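Local atomic coordinates of acyl-coenzyme A oxidase 3 (Yarrowia lipolytica, PDB entry 5YS9), a protein that oxidises acyl-CoA thioesters to trans-2-enoyl-CoA with FAD as cofactor, passing the electrons to oxygen to give hydrogen peroxide in peroxisomal fatty acid beta-oxidation. Residues M76-E79 / Q80-T84; G127-M130 / G131-G135; Y142-W145 / V146-G149; I189-N193 / T194-K198; P672-P675 / Y676-S679. One frame throughout, in Å; residues are numbered along the deposited sequence.

All five contacts are local, each formed by residues a turn or so apart. Interactions 2 and 3 lie on successive helices, 116-136 and 139-147, their centres about 12 Å apart, and they touch directly: Arg134 meets Tyr142, and Ile133 meets Trp145. Interaction 2 is the more buried and rests on methionine, isoleucine and phenylalanine, whereas interaction 3 is a surface contact in which aromatic rings carry aliphatic groups. Interaction 1, also at the surface, starts helix 78-92, and interaction 4 is a partly buried turn between strands of the middle domain. Interaction 5, built of prolines and tyrosines, is buried with help from the second subunit, which interactions 1 and 4 also touch.

Interaction 1: residues M76-E79 / Q80-T84; sequences MPKE and QLRET
Pro77 turns its carbonyl into the first turn of helix 78-92, and Gln80 and Leu81 both bind it. Pro77 sits at the N-cap, and its O takes two backbone bonds: Leu81 N at 3.2 Å comes in straight (170°) within the carbonyl plane, while Gln80 N approaches from above that plane. Arg82 N to Lys78 O (3.0 Å) and Glu83 N to Glu79 O carry the helix on.

Met76, one residue ahead of the cap, lies back over this turn. Its CG stands beside the backbone N (chi1 -81°) and the rest of the chain is extended, which carries SD along the helix to within 3.5 Å of Leu81 CD1. SD also reaches Thr84 OG1 tip to tip at 3.8 Å, and the Gln80 side chain crosses that of Met76 at about a right angle, its NE2 3.9 Å from Met76 CE. The Thr84 hydroxyl itself donates to Gln80 O (2.7 Å), on the opposite face of that carbonyl from Thr84 N. A serine in place of Met76 would probably leave Leu81 CD1 without its apolar partner and the Gln80 amide freer to swing.

On another side of the helix Lys78 and Arg82 run side by side, Lys78 NZ lying over one guanidinium face, 3.8 Å from Arg82 NH1. Asp249 probably offsets the like charges, through a salt bridge to Arg82 and a weak, long pairing with Lys78. Tyr676 of the second subunit packs on Arg82. This is a helix N-terminus with proline at the N-cap position in the mainly helical N-terminal domain of an acyl-CoA oxidase.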
# COMPACT_ATOMS: atom_id res chain seq x y z
N MET A 76 -13.71 -8.98 13.72
CA MET A 76 -15.04 -9.32 13.20
C MET A 76 -14.91 -9.92 11.82
O MET A 76 -14.35 -9.25 10.95
CB MET A 76 -15.94 -8.08 13.05
CG MET A 76 -16.60 -7.62 14.32
SD MET A 76 -17.85 -6.40 13.93
CE MET A 76 -18.15 -5.77 15.57
N PRO A 77 -15.49 -11.11 11.60
CA PRO A 77 -15.61 -11.65 10.23
C PRO A 77 -16.68 -10.90 9.42
O PRO A 77 -17.53 -10.23 10.00
CB PRO A 77 -16.07 -13.09 10.45
CG PRO A 77 -16.89 -13.02 11.70
CD PRO A 77 -16.31 -11.89 12.55
N LYS A 78 -16.67 -11.08 8.11
CA LYS A 78 -17.52 -10.31 7.23
C LYS A 78 -19.01 -10.39 7.55
O LYS A 78 -19.65 -9.40 7.43
CB LYS A 78 -17.23 -10.60 5.74
CG LYS A 78 -18.31 -11.22 4.87
CD LYS A 78 -18.29 -10.68 3.43
CE LYS A 78 -18.71 -11.72 2.37
NZ LYS A 78 -20.19 -11.91 2.23
N GLU A 79 -19.53 -11.51 8.05
CA GLU A 79 -20.98 -11.66 8.29
C GLU A 79 -21.42 -10.75 9.43
O GLU A 79 -22.56 -10.29 9.44
CB GLU A 79 -21.39 -13.10 8.64
CG GLU A 79 -21.13 -14.18 7.58
CD GLU A 79 -19.64 -14.51 7.31
OE1 GLU A 79 -18.76 -14.30 8.20
OE2 GLU A 79 -19.33 -14.97 6.18
N GLN A 80 -20.51 -10.47 10.36
CA GLN A 80 -20.80 -9.67 11.53
C GLN A 80 -20.68 -8.20 11.20
O GLN A 80 -21.49 -7.36 11.66
CB GLN A 80 -19.87 -10.07 12.67
CG GLN A 80 -20.49 -9.80 14.02
CD GLN A 80 -19.54 -10.01 15.21
OE1 GLN A 80 -18.64 -10.87 15.19
NE2 GLN A 80 -19.77 -9.22 16.28
N LEU A 81 -19.69 -7.87 10.38
CA LEU A 81 -19.61 -6.53 9.78
C LEU A 81 -20.88 -6.15 8.99
O LEU A 81 -21.41 -5.02 9.11
CB LEU A 81 -18.39 -6.43 8.87
CG LEU A 81 -17.03 -5.79 9.25
CD1 LEU A 81 -16.80 -5.40 10.69
CD2 LEU A 81 -15.90 -6.65 8.70
N ARG A 82 -21.35 -7.09 8.18
CA ARG A 82 -22.60 -6.93 7.45
C ARG A 82 -23.77 -6.69 8.44
O ARG A 82 -24.56 -5.77 8.25
CB ARG A 82 -22.90 -8.17 6.60
CG ARG A 82 -21.99 -8.39 5.42
CD ARG A 82 -22.30 -7.36 4.35
NE ARG A 82 -21.50 -7.56 3.16
CZ ARG A 82 -21.86 -8.26 2.09
NH1 ARG A 82 -21.02 -8.36 1.09
NH2 ARG A 82 -23.03 -8.86 2.02
N GLU A 83 -23.88 -7.50 9.50
CA GLU A 83 -25.01 -7.32 10.38
C GLU A 83 -24.90 -6.03 11.21
O GLU A 83 -25.87 -5.29 11.30
CB GLU A 83 -25.28 -8.55 11.24
CG GLU A 83 -26.39 -8.35 12.29
CD GLU A 83 -26.65 -9.60 13.10
OE1 GLU A 83 -26.06 -10.68 12.79
OE2 GLU A 83 -27.44 -9.51 14.06
N THR A 84 -23.72 -5.74 11.77
CA THR A 84 -23.60 -4.64 12.74
C THR A 84 -23.70 -3.33 12.02
O THR A 84 -24.19 -2.34 12.58
CB THR A 84 -22.31 -4.69 13.58
OG1 THR A 84 -21.19 -4.93 12.74
CG2 THR A 84 -22.36 -5.81 14.65

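Interaction 2: residues G127-M130 / G131-G135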
# COMPACT_ATOMS: atom_id res chain seq x y z
N GLY A 127 -26.70 9.48 0.19
CA GLY A 127 -26.17 10.42 -0.76
C GLY A 127 -26.41 10.12 -2.22
O GLY A 127 -26.89 10.96 -2.96
N LEU A 128 -26.03 8.92 -2.66
CA LEU A 128 -26.15 8.61 -4.07
C LEU A 128 -27.57 8.47 -4.61
O LEU A 128 -27.92 9.13 -5.55
CB LEU A 128 -25.37 7.34 -4.39
CG LEU A 128 -23.91 7.27 -4.01
CD1 LEU A 128 -23.42 5.85 -4.20
CD2 LEU A 128 -23.13 8.22 -4.88
N PHE A 129 -28.40 7.69 -3.95
CA PHE A 129 -29.81 7.54 -4.39
C PHE A 129 -30.64 8.78 -4.14
O PHE A 129 -31.31 9.23 -5.03
CB PHE A 129 -30.53 6.37 -3.73
CG PHE A 129 -31.99 6.24 -4.16
CD1 PHE A 129 -32.32 5.58 -5.34
CD2 PHE A 129 -33.02 6.78 -3.39
CE1 PHE A 129 -33.65 5.44 -5.74
CE2 PHE A 129 -34.36 6.67 -3.80
CZ PHE A 129 -34.67 5.98 -4.98
N MET A 130 -30.62 9.27 -2.90
CA MET A 130 -31.28 10.52 -2.54
C MET A 130 -30.74 11.71 -3.36
O MET A 130 -31.50 12.58 -3.75
CB MET A 130 -31.16 10.83 -1.05
CG MET A 130 -32.03 9.98 -0.15
SD MET A 130 -33.74 9.82 -0.70
CE MET A 130 -34.35 11.45 -0.29
N GLY A 131 -29.44 11.72 -3.64
CA GLY A 131 -28.83 12.69 -4.52
C GLY A 131 -29.38 12.68 -5.91
O GLY A 131 -29.55 13.73 -6.50
N ALA A 132 -29.61 11.49 -6.45
CA ALA A 132 -30.14 11.34 -7.81
C ALA A 132 -31.58 11.79 -7.93
O ALA A 132 -31.89 12.51 -8.83
CB ALA A 132 -30.02 9.91 -8.26
N ILE A 133 -32.46 11.34 -7.04
CA ILE A 133 -33.88 11.73 -7.11
C ILE A 133 -34.11 13.24 -6.83
O ILE A 133 -34.99 13.85 -7.41
CB ILE A 133 -34.83 10.84 -6.24
CG1 ILE A 133 -34.40 10.79 -4.77
CG2 ILE A 133 -34.91 9.41 -6.79
CD1 ILE A 133 -35.53 10.40 -3.82
N ARG A 134 -33.29 13.81 -5.94
CA ARG A 134 -33.30 15.25 -5.63
C ARG A 134 -32.62 16.06 -6.75
O ARG A 134 -33.16 17.03 -7.20
CB ARG A 134 -32.65 15.50 -4.29
CG ARG A 134 -32.89 16.88 -3.66
CD ARG A 134 -32.71 16.84 -2.13
NE ARG A 134 -31.49 16.09 -1.73
CZ ARG A 134 -31.33 15.33 -0.62
NH1 ARG A 134 -32.31 15.16 0.27
NH2 ARG A 134 -30.16 14.73 -0.41
N GLY A 135 -31.45 15.63 -7.18
CA GLY A 135 -30.74 16.28 -8.25
C GLY A 135 -31.36 16.16 -9.64
O GLY A 135 -31.24 17.09 -10.44
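Met130 and Ile133 meet through their ends: the thioether SD lies 3.6 Å from Ile133 CD1, and the methyl CE follows at 3.9 Å. Bends at chi2 and chi3 (-46° and -74°) fold the methionine chain back to bring both atoms there. The other branch of Ile133, CG2, sits over a face of the Phe129 ring in a CH-pi contact, 4.3 Å from the ring centroid. Ile133 thus bridges the two side chains, CD1 touching both and CG2 the ring.

Behind these groups stands the helix backbone. Ile133 N binds Phe129 O at 3.1 Å in a nearly straight bond (170°), and Arg134 N binds Met130 O. Gly131 N closes on Gly127 O, where a side chain at Gly131 would run into that same oxygen.

Farther out, Arg134 curls back at chi3 until one face of its guanidinium overlooks Met130 O, 3.8 Å from the plane, while its NH1 bonds to the Tyr142 hydroxyl. Met130 packs on Tyr142, and Ile133 reaches Trp145 of the following helix and Leu277. The side chain of Leu128 comes within about 4 Å of the FAD. The chemistry implies a mostly apolar seam, held by dispersion forces, with a polar link at Arg134.

Interaction 3: residues Y142-W145 / V146-G149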
# COMPACT_ATOMS: atom_id res chain seq x y z
N TYR A 142 -39.58 13.73 -6.82
CA TYR A 142 -38.99 13.76 -5.46
C TYR A 142 -40.06 13.52 -4.38
O TYR A 142 -39.94 12.60 -3.59
CB TYR A 142 -38.26 15.10 -5.19
CG TYR A 142 -37.54 15.18 -3.86
CD1 TYR A 142 -36.33 14.53 -3.70
CD2 TYR A 142 -38.07 15.87 -2.77
CE1 TYR A 142 -35.65 14.56 -2.51
CE2 TYR A 142 -37.38 15.92 -1.56
CZ TYR A 142 -36.16 15.24 -1.44
OH TYR A 142 -35.39 15.21 -0.29
N ASP A 143 -41.12 14.33 -4.38
CA ASP A 143 -42.13 14.28 -3.32
C ASP A 143 -42.79 12.92 -3.28
O ASP A 143 -43.11 12.42 -2.19
CB ASP A 143 -43.22 15.37 -3.51
CG ASP A 143 -42.72 16.82 -3.26
OD1 ASP A 143 -41.61 17.03 -2.70
OD2 ASP A 143 -43.47 17.76 -3.64
N TYR A 144 -42.99 12.32 -4.46
CA TYR A 144 -43.58 10.98 -4.55
C TYR A 144 -42.74 9.90 -3.85
O TYR A 144 -43.25 9.14 -3.03
CB TYR A 144 -43.79 10.57 -6.00
CG TYR A 144 -44.30 9.15 -6.18
CD1 TYR A 144 -45.65 8.85 -6.01
CD2 TYR A 144 -43.42 8.10 -6.56
CE1 TYR A 144 -46.13 7.57 -6.19
CE2 TYR A 144 -43.89 6.80 -6.76
CZ TYR A 144 -45.25 6.55 -6.58
OH TYR A 144 -45.76 5.33 -6.78
N TRP A 145 -41.45 9.86 -4.17
CA TRP A 145 -40.53 8.90 -3.56
C TRP A 145 -40.41 9.13 -2.05
O TRP A 145 -40.39 8.14 -1.29
CB TRP A 145 -39.17 8.87 -4.30
CG TRP A 145 -39.32 8.44 -5.73
CD1 TRP A 145 -39.11 9.20 -6.82
CD2 TRP A 145 -39.76 7.16 -6.22
NE1 TRP A 145 -39.38 8.49 -7.96
CE2 TRP A 145 -39.79 7.23 -7.62
CE3 TRP A 145 -40.15 5.96 -5.60
CZ2 TRP A 145 -40.16 6.14 -8.43
CZ3 TRP A 145 -40.54 4.86 -6.41
CH2 TRP A 145 -40.55 4.97 -7.80
N VAL A 146 -40.42 10.40 -1.61
CA VAL A 146 -40.45 10.72 -0.17
C VAL A 146 -41.76 10.24 0.51
O VAL A 146 -41.74 9.70 1.61
CB VAL A 146 -40.25 12.23 0.10
CG1 VAL A 146 -40.30 12.53 1.59
CG2 VAL A 146 -38.92 12.71 -0.46
N ARG A 147 -42.89 10.37 -0.17
CA ARG A 147 -44.14 9.80 0.39
C ARG A 147 -44.12 8.28 0.48
O ARG A 147 -44.70 7.72 1.39
CB ARG A 147 -45.39 10.32 -0.34
CG ARG A 147 -45.94 11.57 0.33
CD ARG A 147 -46.75 12.52 -0.56
NE ARG A 147 -47.29 11.89 -1.78
CZ ARG A 147 -47.08 12.30 -3.03
NH1 ARG A 147 -46.33 13.38 -3.31
NH2 ARG A 147 -47.62 11.62 -4.04
N LYS A 148 -43.43 7.63 -0.45
CA LYS A 148 -43.16 6.18 -0.38
C LYS A 148 -42.12 5.81 0.68
O LYS A 148 -41.82 4.63 0.83
CB LYS A 148 -42.66 5.68 -1.75
CG LYS A 148 -43.60 4.78 -2.51
CD LYS A 148 -44.91 5.45 -2.89
CE LYS A 148 -46.11 4.76 -2.26
NZ LYS A 148 -46.55 3.62 -3.11
N GLY A 149 -41.53 6.79 1.37
CA GLY A 149 -40.67 6.56 2.51
C GLY A 149 -39.17 6.74 2.26
O GLY A 149 -38.37 6.40 3.11
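Val146 lays its CG2 methyl over one face of the Tyr142 ring, 3.9 Å from the centroid and 19° off the normal, a close CH-pi contact and the tight part of this turn. The same methyl lies 3.3 Å from Tyr142 O, and Val146 N donates to that oxygen almost along the C=O axis. Tyr142 CG is anti to the backbone N (chi1 -175°), which swings the ring alongside the helix toward the next turn.

The solvent side is looser. Tyr144 lies under the aliphatic part of Lys148, whose CD stands 4.2 Å from the ring centroid over a face, while Arg147 NH2 comes to an edge of the ring near its plane. That ring and the guanidinium are turned 78° apart. Arg147 NH1 and Asp143 OD2 are 5.2 Å apart, too far for a salt bridge, so their attraction is probably modest.

Gly149, with positive phi, ends the helix in a Schellman motif; a side chain there would press on the preceding carbonyl oxygen. The buried flank of helix 139-147 lies against helix 116-136. Trp145 also reaches Phe156 and Asn275, and Val146 rests on Ala151 in the loop that leads toward strand 158-161.

Interaction 4: residues I189-N193 / T194-K198; sequences INTPN and TGATK
Asn193 and Ala196 are joined by the one backbone hydrogen bond that closes this turn, Ala196 N to Asn193 O at 3.0 Å. It is reasonably straight at the hydrogen (153°), but the donor stands well above the carbonyl plane. The next bonds overlap it: Thr194 O accepts from both Thr197 N and Thr197 OG1, the hydroxyl at 2.7 Å, and the two donors arrive from the same face of that carbonyl. Thr197 OG1 also bonds to Gln265, tying the turn to strand 262-272.

The apolar contacts are fewer. Thr191 chi1 (-54°) sets OG1 beside the backbone N and CG2 anti to it, and this methyl meets Ala196 CB at 4.0 Å, with a van der Waals contact to Ala196 O at 3.5 Å. Its hydroxyl is directed to another partner, Phe266 N. Pro192 CD also touches Ala196 CB, at 4.0 Å, so the alanine methyl sits against the proline CD and the threonine methyl.

Around the turn, Asn193 and Thr194 pack on Phe20 of the second subunit, while Ala196 lies against Glu164 and Glu175. A loop with a short 3-10 segment at 194-195 joins strands 186-190 and 198-201, both paired antiparallel with strand 262-272 in the middle-domain sheet.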
# COMPACT_ATOMS: atom_id res chain seq x y z
N ILE A 189 -36.37 -1.80 -19.13
CA ILE A 189 -34.98 -1.83 -18.69
C ILE A 189 -34.36 -3.21 -18.96
O ILE A 189 -34.88 -4.23 -18.47
CB ILE A 189 -34.82 -1.52 -17.21
CG1 ILE A 189 -35.62 -0.24 -16.80
CG2 ILE A 189 -33.34 -1.40 -16.88
CD1 ILE A 189 -35.40 0.97 -17.70
N ASN A 190 -33.27 -3.24 -19.74
CA ASN A 190 -32.68 -4.49 -20.17
C ASN A 190 -31.16 -4.47 -20.13
O ASN A 190 -30.50 -3.52 -20.59
CB ASN A 190 -33.18 -4.94 -21.56
CG ASN A 190 -32.88 -6.41 -21.85
OD1 ASN A 190 -33.45 -7.33 -21.20
ND2 ASN A 190 -31.95 -6.64 -22.77
N THR A 191 -30.63 -5.57 -19.60
CA THR A 191 -29.21 -5.85 -19.59
C THR A 191 -28.95 -6.79 -20.82
O THR A 191 -29.24 -7.96 -20.76
CB THR A 191 -28.82 -6.58 -18.26
OG1 THR A 191 -29.25 -5.84 -17.10
CG2 THR A 191 -27.32 -6.85 -18.21
N PRO A 192 -28.35 -6.30 -21.92
CA PRO A 192 -28.26 -7.16 -23.15
C PRO A 192 -27.30 -8.39 -23.13
O PRO A 192 -27.58 -9.40 -23.75
CB PRO A 192 -27.85 -6.17 -24.23
CG PRO A 192 -27.09 -5.09 -23.46
CD PRO A 192 -27.78 -4.96 -22.13
N ASN A 193 -26.20 -8.25 -22.41
CA ASN A 193 -25.26 -9.31 -22.18
C ASN A 193 -24.77 -9.22 -20.76
O ASN A 193 -24.99 -8.23 -20.10
CB ASN A 193 -24.10 -9.28 -23.18
CG ASN A 193 -23.17 -8.11 -22.97
OD1 ASN A 193 -23.33 -7.08 -23.58
ND2 ASN A 193 -22.19 -8.28 -22.12
N THR A 194 -24.16 -10.28 -20.27
CA THR A 194 -23.75 -10.34 -18.88
C THR A 194 -22.61 -9.37 -18.56
O THR A 194 -22.36 -9.05 -17.42
CB THR A 194 -23.54 -11.78 -18.34
OG1 THR A 194 -22.24 -11.93 -17.78
CG2 THR A 194 -23.76 -12.82 -19.38
N GLY A 195 -21.95 -8.89 -19.60
CA GLY A 195 -20.97 -7.84 -19.50
C GLY A 195 -21.56 -6.55 -18.97
O GLY A 195 -20.88 -5.76 -18.34
N ALA A 196 -22.82 -6.31 -19.27
CA ALA A 196 -23.48 -5.08 -18.88
C ALA A 196 -24.17 -5.24 -17.54
O ALA A 196 -24.98 -4.42 -17.16
CB ALA A 196 -24.45 -4.62 -19.94
N THR A 197 -23.88 -6.32 -16.85
CA THR A 197 -24.42 -6.53 -15.52
C THR A 197 -23.94 -5.39 -14.64
O THR A 197 -22.76 -5.10 -14.59
CB THR A 197 -23.91 -7.85 -14.93
OG1 THR A 197 -24.40 -8.95 -15.69
CG2 THR A 197 -24.36 -8.03 -13.52
N LYS A 198 -24.86 -4.78 -13.91
CA LYS A 198 -24.50 -3.80 -12.92
C LYS A 198 -23.58 -4.48 -11.88
O LYS A 198 -23.70 -5.73 -11.62
CB LYS A 198 -25.71 -3.18 -12.24
CG LYS A 198 -26.66 -2.42 -13.14
CD LYS A 198 -25.95 -1.28 -13.88
CE LYS A 198 -26.92 -0.33 -14.59
NZ LYS A 198 -26.21 0.70 -15.40

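Interaction 5: residues P672-P675 / Y676-S679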
# COMPACT_ATOMS: atom_id res chain seq x y z
N PRO A 672 -4.15 -22.97 26.72
CA PRO A 672 -2.97 -22.99 25.86
C PRO A 672 -3.13 -23.84 24.59
O PRO A 672 -2.23 -23.89 23.75
CB PRO A 672 -1.93 -23.62 26.75
CG PRO A 672 -2.71 -24.56 27.63
CD PRO A 672 -4.01 -23.87 27.89
N ARG A 673 -4.22 -24.56 24.43
CA ARG A 673 -4.31 -25.34 23.22
C ARG A 673 -5.40 -24.84 22.29
O ARG A 673 -6.37 -24.27 22.72
CB ARG A 673 -4.32 -26.86 23.45
CG ARG A 673 -5.44 -27.40 24.28
CD ARG A 673 -4.94 -28.43 25.27
NE ARG A 673 -5.39 -28.06 26.60
CZ ARG A 673 -4.64 -28.08 27.68
NH1 ARG A 673 -3.39 -28.50 27.63
NH2 ARG A 673 -5.15 -27.69 28.82
N PRO A 674 -5.15 -24.98 21.00
CA PRO A 674 -6.05 -24.41 20.01
C PRO A 674 -7.36 -25.15 19.95
O PRO A 674 -7.36 -26.32 20.27
CB PRO A 674 -5.28 -24.61 18.67
CG PRO A 674 -4.31 -25.67 18.92
CD PRO A 674 -4.01 -25.68 20.39
N PRO A 675 -8.44 -24.50 19.47
CA PRO A 675 -9.72 -25.25 19.31
C PRO A 675 -9.60 -26.55 18.43
O PRO A 675 -10.37 -27.49 18.62
CB PRO A 675 -10.67 -24.21 18.71
CG PRO A 675 -9.84 -23.11 18.20
CD PRO A 675 -8.46 -23.21 18.77
N TYR A 676 -8.59 -26.62 17.59
CA TYR A 676 -8.39 -27.74 16.70
C TYR A 676 -7.32 -28.71 17.21
O TYR A 676 -6.72 -29.42 16.44
CB TYR A 676 -8.11 -27.25 15.28
CG TYR A 676 -7.03 -26.21 15.23
CD1 TYR A 676 -5.72 -26.58 15.10
CD2 TYR A 676 -7.33 -24.87 15.34
CE1 TYR A 676 -4.73 -25.65 15.07
CE2 TYR A 676 -6.34 -23.92 15.30
CZ TYR A 676 -5.04 -24.33 15.17
OH TYR A 676 -4.05 -23.42 15.16
N TYR A 677 -7.03 -28.67 18.49
CA TYR A 677 -5.95 -29.49 19.00
C TYR A 677 -6.20 -30.98 18.88
O TYR A 677 -5.35 -31.72 18.42
CB TYR A 677 -5.66 -29.12 20.45
CG TYR A 677 -4.59 -29.96 21.09
CD1 TYR A 677 -3.27 -29.81 20.73
CD2 TYR A 677 -4.90 -30.90 22.04
CE1 TYR A 677 -2.29 -30.57 21.31
CE2 TYR A 677 -3.92 -31.67 22.61
CZ TYR A 677 -2.62 -31.50 22.25
OH TYR A 677 -1.65 -32.26 22.82
N GLU A 678 -7.37 -31.42 19.30
CA GLU A 678 -7.73 -32.83 19.22
C GLU A 678 -7.97 -33.33 17.81
O GLU A 678 -7.58 -34.43 17.46
CB GLU A 678 -8.91 -33.14 20.12
CG GLU A 678 -8.79 -32.54 21.51
CD GLU A 678 -7.97 -33.37 22.47
OE1 GLU A 678 -7.47 -34.43 22.07
OE2 GLU A 678 -7.83 -32.96 23.63
N SER A 679 -8.68 -32.53 17.04
CA SER A 679 -8.98 -32.84 15.66
C SER A 679 -7.83 -32.82 14.69
O SER A 679 -7.74 -33.65 13.81
CB SER A 679 -10.11 -31.96 15.16
OG SER A 679 -9.68 -30.65 14.97
O HOH W 1 -10.26 -30.22 18.42
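Pro674 pushes its CB into one face of the Tyr676 ring, 3.6 Å from the centroid and only 16° off the normal, so the proline is the bump and the flat ring its seat. The two side chains cross at about a right angle. Tyr676 can lie under the proline because its CG sits between the backbone N and carbonyl carbon (chi1 50°). Pro675 runs alongside the same ring, CD 4.0 Å from Tyr676 CD2.

These residues form a type I beta turn from Pro674 to Tyr677, closed by Tyr677 N to Pro674 O (3.0 Å), and Tyr676 is the N-cap of helix 677-685. A water extends the turn, donating to Pro675 O and accepting from Ser679 N.

Tyr676 OH hydrogen-bonds to Arg121 NH2 of the second subunit. A leucine in place of Tyr676 would probably take away the flat seat for Pro674 and leave that arginine without its hydroxyl partner.

Pro674 CD fits against Tyr677 CB at 3.8 Å, and Arg673 lays CB over a face of the Tyr677 ring, 3.9 Å from CG. The guanidinium leads away to Ser240 of the second subunit, whose His239 ring meets that of Tyr677, planes about 35° apart.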